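Local coordinates for protein metallophosphoesterase (PDB 4J6O) that removes phosphate groups as a manganese-binding, calcineurin-like phosphatase, probably acting on 2',3'-phosphate RNA ends as part of the bacterial Pnkp-Hen1 repair system, at residues Asp25-Leu30 with Gly231-Tyr236; Thr225-Gly230 with Val246-Thr251. All coordinates share one frame; numbering follows the deposited sequence.

Interaction 1: Asp25-Leu30 with Gly231-Tyr236; sequences DELKML and GKLTAY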
loop_
_atom_site.group_PDB
_atom_site.type_symbol
_atom_site.label_atom_id
_atom_site.label_comp_id
_atom_site.label_asym_id
_atom_site.label_seq_id
_atom_site.Cartn_x
_atom_site.Cartn_y
_atom_site.Cartn_z
ATOM N N ASP A 25 -9.534 -10.968 4.843
ATOM C CA ASP A 25 -10.046 -12.199 4.225
ATOM C C ASP A 25 -9.656 -12.195 2.753
ATOM O O ASP A 25 -9.220 -13.245 2.190
ATOM C CB ASP A 25 -11.566 -12.311 4.378
ATOM C CG ASP A 25 -12.005 -12.543 5.807
ATOM O OD1 ASP A 25 -11.182 -13.001 6.622
ATOM O OD2 ASP A 25 -13.220 -12.276 6.094
ATOM N N GLU A 26 -9.776 -11.015 2.147
ATOM C CA GLU A 26 -9.535 -10.885 0.716
ATOM C C GLU A 26 -8.039 -10.963 0.459
ATOM O O GLU A 26 -7.618 -11.490 -0.549
ATOM C CB GLU A 26 -10.033 -9.550 0.163
ATOM C CG GLU A 26 -11.583 -9.445 0.044
ATOM C CD GLU A 26 -12.276 -9.176 1.350
ATOM O OE1 GLU A 26 -11.643 -8.949 2.402
ATOM O OE2 GLU A 26 -13.529 -9.192 1.335
ATOM N N LEU A 27 -7.271 -10.372 1.351
ATOM C CA LEU A 27 -5.794 -10.492 1.270
ATOM C C LEU A 27 -5.345 -11.958 1.314
ATOM O O LEU A 27 -4.517 -12.367 0.509
ATOM C CB LEU A 27 -5.130 -9.649 2.380
ATOM C CG LEU A 27 -3.605 -9.786 2.401
ATOM C CD1 LEU A 27 -2.947 -9.433 1.056
ATOM C CD2 LEU A 27 -3.027 -8.931 3.562
ATOM N N LYS A 28 -5.904 -12.724 2.244
ATOM C CA LYS A 28 -5.538 -14.125 2.353
ATOM C C LYS A 28 -5.931 -14.853 1.081
ATOM O O LYS A 28 -5.122 -15.628 0.545
ATOM C CB LYS A 28 -6.203 -14.726 3.568
ATOM C CG LYS A 28 -5.992 -16.240 3.733
ATOM C CD LYS A 28 -6.721 -16.761 4.945
ATOM C CE LYS A 28 -6.283 -18.205 5.260
ATOM N NZ LYS A 28 -6.909 -19.109 4.284
ATOM N N MET A 29 -7.158 -14.603 0.585
ATOM C CA MET A 29 -7.614 -15.206 -0.672
ATOM C C MET A 29 -6.681 -14.871 -1.838
ATOM O O MET A 29 -6.314 -15.761 -2.625
ATOM C CB MET A 29 -9.072 -14.781 -0.991
ATOM C CG MET A 29 -10.108 -15.391 -0.093
ATOM S SD MET A 29 -11.702 -14.532 -0.298
ATOM C CE MET A 29 -12.253 -15.309 -1.836
ATOM N N LEU A 30 -6.261 -13.593 -1.919
ATOM C CA LEU A 30 -5.463 -13.165 -3.046
ATOM C C LEU A 30 -4.069 -13.811 -2.981
ATOM O O LEU A 30 -3.516 -14.277 -3.982
ATOM C CB LEU A 30 -5.367 -11.615 -3.066
ATOM C CG LEU A 30 -4.485 -11.057 -4.160
ATOM C CD1 LEU A 30 -4.955 -11.467 -5.560
ATOM C CD2 LEU A 30 -4.598 -9.520 -4.008
ATOM N N GLY A 231 -15.221 -3.240 -3.925
ATOM C CA GLY A 231 -14.625 -3.487 -5.231
ATOM C C GLY A 231 -13.854 -4.779 -5.230
ATOM O O GLY A 231 -14.431 -5.859 -5.006
ATOM N N LYS A 232 -12.541 -4.694 -5.443
ATOM C CA LYS A 232 -11.728 -5.905 -5.457
ATOM C C LYS A 232 -10.319 -5.553 -5.051
ATOM O O LYS A 232 -9.920 -4.387 -5.118
ATOM C CB LYS A 232 -11.737 -6.587 -6.796
ATOM C CG LYS A 232 -11.257 -5.823 -7.958
ATOM C CD LYS A 232 -11.937 -6.449 -9.248
ATOM C CE LYS A 232 -11.700 -5.559 -10.450
ATOM N NZ LYS A 232 -12.050 -6.366 -11.667
ATOM N N LEU A 233 -9.603 -6.565 -4.603
ATOM C CA LEU A 233 -8.204 -6.405 -4.230
ATOM C C LEU A 233 -7.396 -6.982 -5.386
ATOM O O LEU A 233 -7.624 -8.150 -5.790
ATOM C CB LEU A 233 -7.897 -7.167 -2.960
ATOM C CG LEU A 233 -6.519 -6.916 -2.381
ATOM C CD1 LEU A 233 -6.423 -5.443 -1.919
ATOM C CD2 LEU A 233 -6.217 -7.864 -1.173
ATOM N N THR A 234 -6.494 -6.158 -5.915
ATOM C CA THR A 234 -5.723 -6.499 -7.102
ATOM C C THR A 234 -4.243 -6.725 -6.791
ATOM O O THR A 234 -3.611 -5.909 -6.030
ATOM C CB THR A 234 -5.873 -5.377 -8.171
ATOM O OG1 THR A 234 -7.233 -5.373 -8.609
ATOM C CG2 THR A 234 -4.932 -5.630 -9.342
ATOM N N ALA A 235 -3.670 -7.745 -7.440
ATOM C CA ALA A 235 -2.205 -7.883 -7.487
ATOM C C ALA A 235 -1.757 -7.743 -8.916
ATOM O O ALA A 235 -2.448 -8.213 -9.835
ATOM C CB ALA A 235 -1.739 -9.281 -6.981
ATOM N N TYR A 236 -0.598 -7.135 -9.108
ATOM C CA TYR A 236 0.029 -7.025 -10.410
ATOM C C TYR A 236 1.276 -7.887 -10.371
ATOM O O TYR A 236 2.162 -7.703 -9.508
ATOM C CB TYR A 236 0.368 -5.532 -10.690
ATOM C CG TYR A 236 1.000 -5.250 -12.044
ATOM C CD1 TYR A 236 2.380 -5.426 -12.244
ATOM C CD2 TYR A 236 0.255 -4.734 -13.079
ATOM C CE1 TYR A 236 2.949 -5.139 -13.495
ATOM C CE2 TYR A 236 0.816 -4.428 -14.310
ATOM C CZ TYR A 236 2.150 -4.628 -14.497
ATOM O OH TYR A 236 2.674 -4.281 -15.715
#
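Leu-233 reaches from its strand into the flank of helix 24-33, where its branched end overlaps one methyl of Leu-30. The two leucines cross at about a right angle, so that CD2 of Leu-30 rests on the fork of the other chain, 3.6 Å from Leu-233 CG and 3.7 Å from Leu-233 CD2. Both carry CG anti to the backbone N, which extends the two side chains into the gap where methyl and fork meet. The Leu-233 methyl CD2 also presses on the helix backbone, 3.6 Å from Leu-27 CA, and lies 3.9 Å from the carbonyl O of Glu-26. That O accepts the helical bond from Leu-30 N, so the methyl meets a backbone whose polar group is already engaged. Two residues along the strand, Ala-235 again points at the helix; its CB lies 4.1 Å from both Leu-30 CD1 and Leu-30 CD2. A single methyl suffices at this place, because both Leu-30 methyls come up to it. Glu-26 starts toward the strand but bends at chi2 (78°), so its carboxylate turns away from the leucines; OE2 accepts a hydrogen bond from Leu-249 N and shares another with Tyr-252 OH, which give this buried acid polar company. Thr-234 lies on the other strand face, its OG1 bonded to that of Thr-225.

No hydrogen bond links the two segments, and the contact is apolar helix-on-sheet packing of the alpha/beta calcineurin-like fold. The local axes pass 9.0 Å apart at 36°, the helix running roughly along the strand. Leu-27 and Ala-235 also touch Ile-17 of strand 14-17, while Leu-30 and Met-29 reach Val-246 of strand 242-247, so the side chains of helix 24-33 reach three adjacent strands of the five-stranded sheet.

Interaction 2: Thr225-Gly230 with Val246-Thr251; sequences TGCVFG and VKALKT
Val-246 and Lys-247 end the edge strand 242-247. Lys-247 sets out away from the loop 225-230, but its chain bends at chi2 (70°) and chi4 (59°), returning NZ to 2.8 Å from Gly-230 O; the same ammonium is hydrogen-bonded to Gly-231 O, and a long flexible amine can make this detour. At Ala-248 the chain has left the strand, and its methyl turns to the loop, with CB 3.4 Å from Cys-227 O and 3.9 Å from Gly-230 CA. Alanine is short enough for so close an approach. Cys-227 O also accepts the hydrogen bond from Gly-230 N, while Phe-229 N bonds to Gly-226 O, so two overlapping i to i+3 backbone bonds curl the loop into tight turns. They lie near the metal centre of this phosphoesterase fold: the Phe-229 side chain is about 6 Å from manganese, nearest atoms, and Val-228 CG1 sits over the centre of its ring. Past Leu-249, the carbonyl of Lys-250 faces Gly-230 CA. Thr-251 ends the segment with OG1 3.7 Å from Gly-230 CA and CG2 near Phe-229 O. Gly-230 has positive phi (90°), and a CB there would run into Thr-251 OG1.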
loop_
_atom_site.group_PDB
_atom_site.type_symbol
_atom_site.label_atom_id
_atom_site.label_comp_id
_atom_site.label_asym_id
_atom_site.label_seq_id
_atom_site.Cartn_x
_atom_site.Cartn_y
_atom_site.Cartn_z
ATOM N N THR A 225 -8.173 -0.986 -6.659
ATOM C CA THR A 225 -9.502 -1.272 -7.199
ATOM C C THR A 225 -10.523 -1.277 -6.083
ATOM O O THR A 225 -11.593 -1.859 -6.226
ATOM C CB THR A 225 -9.461 -2.586 -7.983
ATOM O OG1 THR A 225 -8.683 -3.569 -7.271
ATOM C CG2 THR A 225 -8.781 -2.295 -9.324
ATOM N N GLY A 226 -10.207 -0.582 -4.986
ATOM C CA GLY A 226 -11.169 -0.270 -3.939
ATOM C C GLY A 226 -11.807 -1.456 -3.244
ATOM O O GLY A 226 -13.017 -1.499 -3.006
ATOM N N CYS A 227 -10.949 -2.393 -2.822
ATOM C CA CYS A 227 -11.444 -3.591 -2.137
ATOM C C CYS A 227 -12.376 -3.253 -0.979
ATOM O O CYS A 227 -13.484 -3.795 -0.867
ATOM C CB CYS A 227 -10.231 -4.368 -1.635
ATOM S SG CYS A 227 -10.730 -5.946 -0.910
ATOM N N VAL A 228 -11.943 -2.356 -0.110
ATOM C CA VAL A 228 -12.762 -2.118 1.053
ATOM C C VAL A 228 -14.113 -1.447 0.806
ATOM O O VAL A 228 -15.027 -1.580 1.628
ATOM C CB VAL A 228 -11.929 -1.310 2.103
ATOM C CG1 VAL A 228 -11.786 0.182 1.667
ATOM C CG2 VAL A 228 -12.547 -1.407 3.511
ATOM N N PHE A 229 -14.238 -0.831 -0.374
ATOM C CA PHE A 229 -15.462 -0.169 -0.808
ATOM C C PHE A 229 -16.419 -1.109 -1.528
ATOM O O PHE A 229 -17.381 -0.664 -2.150
ATOM C CB PHE A 229 -15.103 1.015 -1.714
ATOM C CG PHE A 229 -14.166 1.973 -1.081
ATOM C CD1 PHE A 229 -14.557 2.655 0.069
ATOM C CD2 PHE A 229 -12.871 2.178 -1.571
ATOM C CE1 PHE A 229 -13.668 3.581 0.659
ATOM C CE2 PHE A 229 -11.954 3.097 -0.957
ATOM C CZ PHE A 229 -12.390 3.799 0.174
ATOM N N GLY A 230 -16.143 -2.431 -1.486
ATOM C CA GLY A 230 -16.968 -3.406 -2.201
ATOM C C GLY A 230 -16.460 -3.661 -3.636
ATOM O O GLY A 230 -17.171 -4.227 -4.486
ATOM N N VAL A 246 -9.203 -10.518 -6.418
ATOM C CA VAL A 246 -10.234 -11.193 -5.637
ATOM C C VAL A 246 -11.331 -10.178 -5.349
ATOM O O VAL A 246 -11.071 -9.085 -4.857
ATOM C CB VAL A 246 -9.706 -11.657 -4.292
ATOM C CG1 VAL A 246 -10.836 -12.108 -3.403
ATOM C CG2 VAL A 246 -8.693 -12.813 -4.489
ATOM N N LYS A 247 -12.562 -10.547 -5.619
ATOM C CA LYS A 247 -13.680 -9.647 -5.346
ATOM C C LYS A 247 -13.901 -9.519 -3.846
ATOM O O LYS A 247 -13.768 -10.470 -3.092
ATOM C CB LYS A 247 -14.966 -10.218 -5.987
ATOM C CG LYS A 247 -16.066 -9.189 -6.162
ATOM C CD LYS A 247 -15.683 -8.186 -7.244
ATOM C CE LYS A 247 -16.763 -7.143 -7.414
ATOM N NZ LYS A 247 -16.948 -6.459 -6.125
ATOM N N ALA A 248 -14.245 -8.313 -3.386
ATOM C CA ALA A 248 -14.595 -8.168 -1.985
ATOM C C ALA A 248 -15.771 -9.047 -1.622
ATOM O O ALA A 248 -16.732 -9.116 -2.392
ATOM C CB ALA A 248 -14.978 -6.683 -1.694
ATOM N N LEU A 249 -15.758 -9.572 -0.402
ATOM C CA LEU A 249 -16.806 -10.469 0.080
ATOM C C LEU A 249 -18.075 -9.719 0.446
ATOM O O LEU A 249 -19.182 -10.253 0.371
ATOM C CB LEU A 249 -16.287 -11.229 1.300
ATOM C CG LEU A 249 -15.120 -12.178 1.057
ATOM C CD1 LEU A 249 -14.592 -12.713 2.386
ATOM C CD2 LEU A 249 -15.512 -13.326 0.141
ATOM N N LYS A 250 -17.896 -8.457 0.835
ATOM C CA LYS A 250 -18.961 -7.539 1.251
ATOM C C LYS A 250 -18.513 -6.136 0.944
ATOM O O LYS A 250 -17.330 -5.880 0.674
ATOM C CB LYS A 250 -19.232 -7.541 2.782
ATOM C CG LYS A 250 -19.318 -8.880 3.458
ATOM C CD LYS A 250 -19.440 -8.762 4.985
ATOM C CE LYS A 250 -19.307 -10.159 5.641
ATOM N NZ LYS A 250 -20.127 -11.245 4.984
ATOM N N THR A 251 -19.457 -5.209 1.034
ATOM C CA THR A 251 -19.097 -3.792 1.013
ATOM C C THR A 251 -18.790 -3.332 2.441
ATOM O O THR A 251 -19.693 -3.167 3.243
ATOM C CB THR A 251 -20.241 -2.907 0.469
ATOM O OG1 THR A 251 -20.400 -3.124 -0.938
ATOM C CG2 THR A 251 -19.909 -1.463 0.700
#

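How the interactions relate
From the N terminus, the first segment met lies on helix 24-33 and waits some two hundred residues for its partner: interaction 1 closes that long loop when strand 232-238 packs against it. Just before this strand runs 225-230, whose partner 246-251 follows the hairpin of strands 232-238 and 242-247, so interaction 2 closes a short loop around the hairpin. The two contacts cross, their segments alternating along the chain, and their centres lie 8 Å apart. They meet directly at Thr-225, whose OG1 is 2.6 Å from Lys-232 O, a probable hydrogen bond. Together they tie the helix, the edge of the five-stranded sheet and a turn near the manganese.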